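Local coordinates for fucolectin-related protein (Streptococcus pneumoniae, PDB 2J22) that probably binds fucose-containing glycans such as blood group antigens, as a calcium-containing carbohydrate-binding module of a pneumococcal virulence factor, at residues 33-38 with 58-63; 49-54 with 76-81; 89-94 with 112-117. All coordinates share one frame; numbering follows the deposited sequence. Where two conformers were deposited one is given.

Interaction 1: residues 33-38 with 58-63. With CA (calcium ion), chain B.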
loop_
_atom_site.group_PDB
_atom_site.type_symbol
_atom_site.label_atom_id
_atom_site.label_comp_id
_atom_site.label_asym_id
_atom_site.label_seq_id
_atom_site.Cartn_x
_atom_site.Cartn_y
_atom_site.Cartn_z
ATOM N N ARG A 33 -1.415 -2.483 9.740
ATOM C CA ARG A 33 -0.128 -1.971 10.234
ATOM C C ARG A 33 1.040 -2.815 9.743
ATOM O O ARG A 33 2.183 -2.371 9.789
ATOM C CB ARG A 33 -0.125 -1.959 11.785
ATOM C CG ARG A 33 -0.294 -3.387 12.467
ATOM C CD ARG A 33 0.015 -3.407 13.945
ATOM N NE ARG A 33 -0.114 -4.744 14.556
ATOM C CZ ARG A 33 -1.205 -5.165 15.179
ATOM N NH1 ARG A 33 -2.260 -4.381 15.262
ATOM N NH2 ARG A 33 -1.249 -6.364 15.723
ATOM N N LEU A 34 0.726 -4.053 9.267
ATOM C CA LEU A 34 1.768 -5.007 8.900
ATOM C C LEU A 34 2.435 -4.464 7.670
ATOM O O LEU A 34 3.578 -4.869 7.375
ATOM C CB LEU A 34 1.216 -6.401 8.626
ATOM C CG LEU A 34 0.608 -7.060 9.884
ATOM C CD1 LEU A 34 0.126 -8.493 9.677
ATOM C CD2 LEU A 34 1.696 -6.936 11.034
ATOM N N ALA A 35 1.751 -3.575 6.946
ATOM C CA ALA A 35 2.458 -3.022 5.755
ATOM C C ALA A 35 3.402 -1.848 6.110
ATOM O O ALA A 35 4.069 -1.299 5.241
ATOM C CB ALA A 35 1.463 -2.599 4.596
ATOM N N VAL A 36 3.479 -1.451 7.381
ATOM C CA VAL A 36 4.394 -0.366 7.754
ATOM C C VAL A 36 5.223 -0.707 9.007
ATOM O O VAL A 36 5.718 0.170 9.711
ATOM C CB VAL A 36 3.655 0.997 7.910
ATOM C CG1 VAL A 36 2.912 1.396 6.638
ATOM C CG2 VAL A 36 2.631 0.959 9.119
ATOM N N ASP A 37 5.424 -1.980 9.245
ATOM C CA ASP A 37 6.224 -2.454 10.376
ATOM C C ASP A 37 7.715 -2.526 10.164
ATOM O O ASP A 37 8.456 -2.944 11.102
ATOM C CB ASP A 37 5.696 -3.795 10.890
ATOM C CG ASP A 37 5.905 -4.952 9.933
ATOM O OD1 ASP A 37 6.349 -4.757 8.807
ATOM O OD2 ASP A 37 5.588 -6.126 10.227
ATOM N N GLY A 38 8.149 -2.124 8.967
ATOM C CA GLY A 38 9.536 -2.174 8.550
ATOM C C GLY A 38 10.065 -3.545 8.130
ATOM O O GLY A 38 11.262 -3.725 8.088
ATOM N N SER A 58 -11.613 -4.535 -2.181
ATOM C CA SER A 58 -10.576 -4.460 -1.162
ATOM C C SER A 58 -9.640 -3.266 -1.351
ATOM O O SER A 58 -9.199 -2.975 -2.465
ATOM C CB SER A 58 -9.740 -5.757 -1.113
ATOM O OG SER A 58 -10.583 -6.905 -1.051
ATOM N N TRP A 59 -9.301 -2.588 -0.243
ATOM C CA TRP A 59 -8.382 -1.479 -0.318
ATOM C C TRP A 59 -7.623 -1.363 1.022
ATOM O O TRP A 59 -8.002 -1.944 2.017
ATOM C CB TRP A 59 -9.128 -0.160 -0.697
ATOM C CG TRP A 59 -10.283 0.166 0.272
ATOM C CD1 TRP A 59 -11.601 -0.063 0.066
ATOM C CD2 TRP A 59 -10.182 0.786 1.558
ATOM N NE1 TRP A 59 -12.339 0.346 1.158
ATOM C CE2 TRP A 59 -11.486 0.869 2.091
ATOM C CE3 TRP A 59 -9.106 1.276 2.332
ATOM C CZ2 TRP A 59 -11.750 1.392 3.373
ATOM C CZ3 TRP A 59 -9.352 1.800 3.598
ATOM C CH2 TRP A 59 -10.686 1.871 4.105
ATOM N N TRP A 60 -6.564 -0.579 0.997
ATOM C CA TRP A 60 -5.731 -0.276 2.153
ATOM C C TRP A 60 -5.254 1.176 2.061
ATOM O O TRP A 60 -5.021 1.724 0.968
ATOM C CB TRP A 60 -4.547 -1.272 2.208
ATOM C CG TRP A 60 -3.439 -0.970 3.181
ATOM C CD1 TRP A 60 -3.142 -1.682 4.297
ATOM C CD2 TRP A 60 -2.395 -0.014 3.022
ATOM N NE1 TRP A 60 -2.004 -1.188 4.869
ATOM C CE2 TRP A 60 -1.511 -0.185 4.095
ATOM C CE3 TRP A 60 -2.086 0.953 2.035
ATOM C CZ2 TRP A 60 -0.398 0.637 4.307
ATOM C CZ3 TRP A 60 -0.949 1.751 2.203
ATOM C CH2 TRP A 60 -0.125 1.597 3.349
ATOM N N GLU A 61 -5.111 1.822 3.211
ATOM C CA GLU A 61 -4.783 3.241 3.234
ATOM C C GLU A 61 -3.822 3.602 4.345
ATOM O O GLU A 61 -3.870 3.002 5.445
ATOM C CB GLU A 61 -6.054 4.030 3.521
ATOM C CG GLU A 61 -6.007 5.470 3.113
ATOM C CD GLU A 61 -7.394 6.003 3.161
ATOM O OE1 GLU A 61 -7.865 6.302 4.291
ATOM O OE2 GLU A 61 -8.005 6.035 2.094
ATOM N N ILE A 62 -2.995 4.617 4.075
ATOM C CA ILE A 62 -2.030 5.147 5.047
ATOM C C ILE A 62 -2.222 6.665 5.142
ATOM O O ILE A 62 -2.391 7.344 4.122
ATOM C CB ILE A 62 -0.588 4.795 4.673
ATOM C CG1 ILE A 62 0.374 5.283 5.775
ATOM C CG2 ILE A 62 -0.237 5.358 3.254
ATOM C CD1 ILE A 62 1.805 4.889 5.583
ATOM N N ASP A 63 -2.261 7.154 6.397
ATOM C CA ASP A 63 -2.409 8.585 6.729
ATOM C C ASP A 63 -1.030 9.040 7.193
ATOM O O ASP A 63 -0.524 8.550 8.203
ATOM C CB ASP A 63 -3.471 8.801 7.826
ATOM C CG ASP A 63 -3.788 10.325 8.107
ATOM O OD1 ASP A 63 -3.120 11.238 7.619
ATOM O OD2 ASP A 63 -4.754 10.677 8.788
HETATM CA CA CA B . 5.600 -5.809 6.565
#
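Trp60 holds its indole CG anti to the backbone N (chi1 169°), which swings the six-membered end of the ring out from strand 59-63 to meet Ala35 and Val36. On Val36, CG1 lies anti to the carbonyl carbon (chi1 -57°), and this methyl does the touching on its side of the contact. It arrives at the rim of the indole, near the ring plane, 4.1 Å from CZ2 of Trp60. The same methyl meets the end of Ile62, two residues after Trp60 along the strand, with Val36 CG1 and Ile62 CD1 3.8 Å apart. Ala35 completes the patch from a different angle: its CB comes in obliquely, 3.7 Å from Trp60 CZ2, and lies almost as near to NE1. The indole nitrogen itself has its polar partner in Ser32, just before the 33-38 segment. In this beta-sandwich of the galactose-binding-domain type, the contact seats the calcium-binding loop against the inner side of one sheet, with Leu139 and Val142 of strand 139-146 packing on both Ala35 and Trp60. The 3-10 turn at 33-35, with its bond from Val36 N to Arg33 O, puts neighbouring residues to different uses. While Ala35 and Val36 press on the strand, Leu34 O binds the calcium ion at 2.4 Å and Asp37 OD1 binds it at 2.6 Å. Asn39, Ser48, Ala140 and Glu141 supply the other protein ligands.

Interaction 2: residues 49-54 with 76-81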
loop_
_atom_site.group_PDB
_atom_site.type_symbol
_atom_site.label_atom_id
_atom_site.label_comp_id
_atom_site.label_asym_id
_atom_site.label_seq_id
_atom_site.Cartn_x
_atom_site.Cartn_y
_atom_site.Cartn_z
ATOM N N VAL A 49 2.494 -9.513 6.544
ATOM C CA VAL A 49 1.672 -9.251 5.401
ATOM C C VAL A 49 0.200 -9.010 5.786
ATOM O O VAL A 49 -0.411 -9.802 6.594
ATOM C CB VAL A 49 1.851 -10.419 4.344
ATOM C CG1 VAL A 49 1.103 -10.143 3.010
ATOM C CG2 VAL A 49 3.288 -10.649 4.107
ATOM N N THR A 50 -0.361 -7.900 5.234
ATOM C CA THR A 50 -1.762 -7.531 5.463
ATOM C C THR A 50 -2.670 -8.549 4.690
ATOM O O THR A 50 -2.211 -9.295 3.794
ATOM C CB THR A 50 -2.070 -6.065 4.959
ATOM O OG1 THR A 50 -2.107 -6.067 3.534
ATOM C CG2 THR A 50 -0.950 -4.977 5.361
ATOM N N HIS A 51 -3.953 -8.545 5.002
ATOM C CA HIS A 51 -4.961 -9.425 4.394
ATOM C C HIS A 51 -6.347 -8.874 4.638
ATOM O O HIS A 51 -6.744 -8.703 5.817
ATOM C CB HIS A 51 -4.860 -10.865 4.946
ATOM C CG HIS A 51 -5.307 -11.920 3.964
ATOM N ND1 HIS A 51 -6.478 -11.837 3.245
ATOM C CD2 HIS A 51 -4.719 -13.077 3.585
ATOM C CE1 HIS A 51 -6.609 -12.912 2.481
ATOM N NE2 HIS A 51 -5.543 -13.675 2.658
ATOM N N THR A 52 -7.043 -8.484 3.580
ATOM C CA THR A 52 -8.462 -8.149 3.712
ATOM C C THR A 52 -9.317 -9.387 3.541
ATOM O O THR A 52 -8.848 -10.442 3.070
ATOM C CB THR A 52 -8.894 -7.003 2.723
ATOM O OG1 THR A 52 -8.852 -7.517 1.386
ATOM C CG2 THR A 52 -7.819 -5.813 2.679
ATOM N N LYS A 53 -10.594 -9.271 3.911
ATOM C CA LYS A 53 -11.613 -10.153 3.398
ATOM C C LYS A 53 -11.816 -10.003 1.897
ATOM O O LYS A 53 -11.197 -9.162 1.254
ATOM C CB LYS A 53 -12.917 -9.924 4.116
ATOM C CG LYS A 53 -12.834 -10.425 5.572
ATOM C CD LYS A 53 -13.992 -9.878 6.384
ATOM C CE LYS A 53 -14.377 -10.764 7.539
ATOM N NZ LYS A 53 -13.311 -10.823 8.564
ATOM N N GLU A 54 -12.788 -10.743 1.371
ATOM C CA GLU A 54 -13.004 -10.731 -0.071
ATOM C C GLU A 54 -13.923 -9.554 -0.458
ATOM O O GLU A 54 -15.111 -9.721 -0.766
ATOM C CB GLU A 54 -13.595 -12.045 -0.507
ATOM C CG GLU A 54 -12.669 -13.251 -0.329
ATOM C CD GLU A 54 -13.478 -14.529 -0.457
ATOM O OE1 GLU A 54 -14.235 -14.886 0.478
ATOM O OE2 GLU A 54 -13.439 -15.124 -1.532
ATOM N N TYR A 76 5.659 -3.763 -1.740
ATOM C CA TYR A 76 6.201 -5.131 -1.667
ATOM C C TYR A 76 5.017 -6.082 -1.598
ATOM O O TYR A 76 4.112 -5.883 -0.800
ATOM C CB TYR A 76 7.094 -5.290 -0.442
ATOM C CG TYR A 76 8.443 -4.645 -0.652
ATOM C CD1 TYR A 76 9.416 -5.299 -1.392
ATOM C CD2 TYR A 76 8.723 -3.344 -0.196
ATOM C CE1 TYR A 76 10.637 -4.727 -1.660
ATOM C CE2 TYR A 76 9.975 -2.741 -0.479
ATOM C CZ TYR A 76 10.908 -3.461 -1.207
ATOM O OH TYR A 76 12.153 -2.962 -1.460
ATOM N N ASN A 77 4.942 -7.015 -2.542
ATOM C CA ASN A 77 3.818 -7.949 -2.587
ATOM C C ASN A 77 3.982 -9.131 -1.621
ATOM O O ASN A 77 5.094 -9.418 -1.193
ATOM C CB ASN A 77 3.769 -8.497 -4.019
ATOM C CG ASN A 77 2.428 -9.138 -4.380
ATOM O OD1 ASN A 77 1.489 -9.136 -3.605
ATOM N ND2 ASN A 77 2.345 -9.693 -5.608
ATOM N N ARG A 78 2.897 -9.817 -1.284
ATOM C CA ARG A 78 2.963 -11.165 -0.749
ATOM C C ARG A 78 3.789 -12.040 -1.724
ATOM O O ARG A 78 3.820 -11.758 -2.929
ATOM C CB ARG A 78 1.538 -11.749 -0.680
ATOM C CG ARG A 78 1.434 -13.118 0.079
ATOM C CD ARG A 78 -0.009 -13.641 0.238
ATOM N NE ARG A 78 0.020 -14.999 0.819
ATOM C CZ ARG A 78 -1.077 -15.715 1.011
ATOM N NH1 ARG A 78 -2.259 -15.217 0.641
ATOM N NH2 ARG A 78 -1.000 -16.941 1.515
ATOM N N THR A 79 4.480 -13.042 -1.194
ATOM C CA THR A 79 5.353 -13.912 -2.007
ATOM C C THR A 79 5.101 -15.435 -1.844
ATOM O O THR A 79 5.476 -16.203 -2.706
ATOM C CB THR A 79 6.881 -13.603 -1.739
ATOM O OG1 THR A 79 7.204 -13.892 -0.382
ATOM C CG2 THR A 79 7.234 -12.121 -1.911
ATOM N N ASP A 80 4.476 -15.901 -0.772
ATOM C CA ASP A 80 4.378 -17.361 -0.581
ATOM C C ASP A 80 3.318 -18.046 -1.464
ATOM O O ASP A 80 3.526 -19.162 -1.903
ATOM C CB ASP A 80 4.120 -17.692 0.880
ATOM C CG ASP A 80 2.761 -17.170 1.353
ATOM O OD1 ASP A 80 2.622 -15.938 1.523
ATOM O OD2 ASP A 80 1.774 -17.889 1.529
ATOM N N ALA A 81 2.199 -17.358 -1.730
ATOM C CA ALA A 81 1.056 -17.886 -2.474
ATOM C C ALA A 81 0.177 -16.695 -2.930
ATOM O O ALA A 81 0.372 -15.570 -2.473
ATOM C CB ALA A 81 0.229 -18.842 -1.579
#
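Arg78 meets the 49-54 segment at two points, its aliphatic root against Val49 and its guanidinium near His51. Just before it in the chain, Tyr76 turns to Ala140 and Glu141 of strand 139-146, and the side-chain ND2 of Asn77 bonds to Ile83 O. At Arg78 the side chain leaves with CG anti to the backbone N (chi1 -171°) and stays extended as far as NE, a shape that carries it past Val49 toward the histidine. Val49 crosses it at about a right angle, and CG1 of Val49 sits 4.0 Å from CB of Arg78. Farther out, Arg78 NH1 is 4.2 Å from His51 NE2, an oblique approach without a bond, the imidazole and guanidinium planes standing 57° apart. The ring is steadied from its other nitrogen, since His51 ND1 donates to Thr52 O at 2.8 Å, and Tyr28 packs edge-to-face with it. Two residues on, Asp80 takes the guanidinium side-on: NE of Arg78 reaches OD1 of Asp80 at 2.9 Å in a nearly straight bond (174°), and NH2 reaches OD2. Both oxygens are met on their syn sides. Asp80 OD1 also accepts from Tyr44 N, tying the pair to an earlier part of the same connection that carries Val49 and His51. The bidentate bridge orients the arginine, and His51, Arg78 and Asp80 fit the F-type lectin motif H-X26-R-X-D-X4-R/K, consistent with a fucose-binding site.

Interaction 3: residues 89-94 with 112-117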
loop_
_atom_site.group_PDB
_atom_site.type_symbol
_atom_site.label_atom_id
_atom_site.label_comp_id
_atom_site.label_asym_id
_atom_site.label_seq_id
_atom_site.Cartn_x
_atom_site.Cartn_y
_atom_site.Cartn_z
ATOM N N PHE A 89 -4.817 -2.718 -10.270
ATOM C CA PHE A 89 -5.118 -1.913 -9.099
ATOM C C PHE A 89 -4.841 -0.447 -9.274
ATOM O O PHE A 89 -4.138 -0.047 -10.160
ATOM C CB PHE A 89 -4.484 -2.490 -7.781
ATOM C CG PHE A 89 -2.988 -2.428 -7.727
ATOM C CD1 PHE A 89 -2.340 -1.327 -7.160
ATOM C CD2 PHE A 89 -2.209 -3.489 -8.234
ATOM C CE1 PHE A 89 -0.878 -1.249 -7.091
ATOM C CE2 PHE A 89 -0.841 -3.454 -8.170
ATOM C CZ PHE A 89 -0.139 -2.355 -7.596
ATOM N N ASP A 90 -5.407 0.382 -8.389
ATOM C CA ASP A 90 -5.078 1.781 -8.415
ATOM C C ASP A 90 -4.340 2.205 -7.158
ATOM O O ASP A 90 -4.648 1.723 -6.032
ATOM C CB ASP A 90 -6.358 2.605 -8.504
ATOM C CG ASP A 90 -7.018 2.498 -9.837
ATOM O OD1 ASP A 90 -6.311 2.475 -10.905
ATOM O OD2 ASP A 90 -8.246 2.442 -9.903
ATOM N N ILE A 91 -3.390 3.108 -7.367
ATOM C CA ILE A 91 -2.727 3.867 -6.299
ATOM C C ILE A 91 -3.316 5.266 -6.402
ATOM O O ILE A 91 -3.237 5.879 -7.479
ATOM C CB ILE A 91 -1.190 3.915 -6.550
ATOM C CG1 ILE A 91 -0.610 2.499 -6.603
ATOM C CG2 ILE A 91 -0.478 4.865 -5.543
ATOM C CD1 ILE A 91 0.850 2.410 -6.973
ATOM N N ILE A 92 -3.879 5.768 -5.293
ATOM C CA ILE A 92 -4.519 7.060 -5.259
ATOM C C ILE A 92 -3.911 7.874 -4.137
ATOM O O ILE A 92 -3.886 7.416 -2.997
ATOM C CB ILE A 92 -6.066 6.948 -4.985
ATOM C CG1 ILE A 92 -6.712 5.772 -5.743
ATOM C CG2 ILE A 92 -6.724 8.237 -5.440
ATOM C CD1 ILE A 92 -8.045 5.278 -5.183
ATOM N N ILE A 93 -3.462 9.080 -4.441
ATOM C CA ILE A 93 -2.878 9.990 -3.410
ATOM C C ILE A 93 -3.791 11.170 -3.221
ATOM O O ILE A 93 -4.281 11.738 -4.183
ATOM C CB ILE A 93 -1.413 10.395 -3.801
ATOM C CG1 ILE A 93 -0.612 9.110 -4.187
ATOM C CG2 ILE A 93 -0.739 11.284 -2.684
ATOM C CD1 ILE A 93 0.906 9.175 -4.053
ATOM N N TYR A 94 -4.054 11.538 -1.957
ATOM C CA TYR A 94 -4.978 12.624 -1.662
ATOM C C TYR A 94 -4.279 13.753 -0.909
ATOM O O TYR A 94 -3.284 13.492 -0.216
ATOM C CB TYR A 94 -6.135 12.128 -0.794
ATOM C CG TYR A 94 -6.823 10.867 -1.246
ATOM C CD1 TYR A 94 -8.028 10.921 -2.006
ATOM C CD2 TYR A 94 -6.314 9.589 -0.891
ATOM C CE1 TYR A 94 -8.673 9.733 -2.440
ATOM C CE2 TYR A 94 -6.973 8.413 -1.292
ATOM C CZ TYR A 94 -8.133 8.499 -2.082
ATOM O OH TYR A 94 -8.772 7.327 -2.433
ATOM N N ASN A 112 8.551 -9.248 -7.042
ATOM C CA ASN A 112 7.838 -9.125 -5.790
ATOM C C ASN A 112 7.612 -7.674 -5.355
ATOM O O ASN A 112 7.146 -7.455 -4.270
ATOM C CB ASN A 112 8.476 -9.969 -4.674
ATOM C CG ASN A 112 9.897 -9.507 -4.284
ATOM O OD1 ASN A 112 10.308 -8.342 -4.509
ATOM N ND2 ASN A 112 10.656 -10.435 -3.683
ATOM N N ASN A 113 7.929 -6.702 -6.213
ATOM C CA ASN A 113 7.809 -5.293 -5.835
ATOM C C ASN A 113 7.655 -4.293 -6.999
ATOM O O ASN A 113 7.956 -4.620 -8.150
ATOM C CB ASN A 113 8.926 -4.892 -4.863
ATOM C CG ASN A 113 10.251 -4.637 -5.569
ATOM O OD1 ASN A 113 11.041 -5.547 -5.780
ATOM N ND2 ASN A 113 10.474 -3.398 -5.958
ATOM N N LEU A 114 7.173 -3.082 -6.685
ATOM C CA LEU A 114 7.064 -1.992 -7.660
ATOM C C LEU A 114 7.459 -0.668 -7.028
ATOM O O LEU A 114 7.035 -0.348 -5.937
ATOM C CB LEU A 114 5.675 -1.917 -8.280
ATOM C CG LEU A 114 5.049 -0.575 -8.672
ATOM C CD1 LEU A 114 5.145 -0.301 -10.133
ATOM C CD2 LEU A 114 3.572 -0.477 -8.214
ATOM N N SER A 115 8.288 0.085 -7.739
ATOM C CA SER A 115 8.777 1.364 -7.275
ATOM C C SER A 115 8.146 2.442 -8.142
ATOM O O SER A 115 8.023 2.282 -9.350
ATOM C CB SER A 115 10.316 1.424 -7.319
ATOM O OG SER A 115 10.825 2.379 -6.384
ATOM N N ILE A 116 7.688 3.520 -7.513
ATOM C CA ILE A 116 7.110 4.642 -8.243
ATOM C C ILE A 116 7.803 5.914 -7.784
ATOM O O ILE A 116 7.838 6.187 -6.584
ATOM C CB ILE A 116 5.618 4.743 -7.947
ATOM C CG1 ILE A 116 4.897 3.423 -8.271
ATOM C CG2 ILE A 116 5.017 5.942 -8.668
ATOM C CD1 ILE A 116 4.099 3.414 -9.556
ATOM N N ASP A 117 8.369 6.696 -8.707
ATOM C CA ASP A 117 8.961 7.962 -8.298
ATOM C C ASP A 117 7.810 8.951 -8.315
ATOM O O ASP A 117 6.923 8.838 -9.136
ATOM C CB ASP A 117 10.109 8.419 -9.225
ATOM C CG ASP A 117 11.437 7.686 -8.947
ATOM O OD1 ASP A 117 11.732 7.290 -7.788
ATOM O OD2 ASP A 117 12.283 7.469 -9.857
#
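Ile91 and Leu114 reach toward each other from strands of different sheets and meet tip to tip, CD1 of Ile91 lying 4.2 Å from CD2 of Leu114. The same methyl of Leu114 also rests against the far end of the Phe89 ring, 4.2 Å from CZ, in an oblique approach. Ile91 places CG1 anti to its carbonyl carbon (chi1 -59°) and extends CD1 beyond it, and the same terminal methyl serves a second neighbour, Ile116, whose CD1 is 4.3 Å away. The strands stay apart: the axes of strand segments 89-94 and 113-117 come no closer than 11.8 Å and run at 36° to each other, so side chains alone bridge the interval between the sheets. The packing is continued by Leu73 and Ile75 on Ile91, and by Ile106, Ile128 and Leu130 on Phe89.

Of the four touching residues, Phe89, Ile91 and Ile116 are buried, and Leu114, partly exposed, marks the looser side. The alternate residues Ser115 and Asp117 point to the exposed outer side of strand 113-117, while on strand 89-94 the outward-facing Ile92 and Tyr94 are partly exposed. Asp90, on that same outer side, is nevertheless buried; its carboxylate pairs with Arg131 and accepts a bond from His105. Each strand thus turns one face to the interior of the sandwich and the other outward. The inward contact is wholly apolar, made by methyl groups and one aromatic ring at 4.2 to 4.3 Å, which implies that the two sheets are held together here by dispersion and exclusion of water, without directional bonds.

Interactions 1 and 3 lie in the apolar interior; interaction 2 is also largely buried but sits farther from the centre of the chain, toward one end of the sandwich, and carries polar, probably sugar-binding chemistry beside its aliphatic packing. Strands 59-64 and 89-94 belong to the same five-stranded sheet, so interaction 1 packs a calcium-binding loop on that sheet and interaction 3 joins it to the opposing one. Interactions 1 and 2 share the long connection between strands 20-23 and 59-64: Ala35 N packs on Thr50 CG2 at 3.4 Å. Interactions 2 and 3 meet where strands 67-77 and 113-118 are neighbours, with a probable hydrogen bond from Asn77 N to Asn112 O.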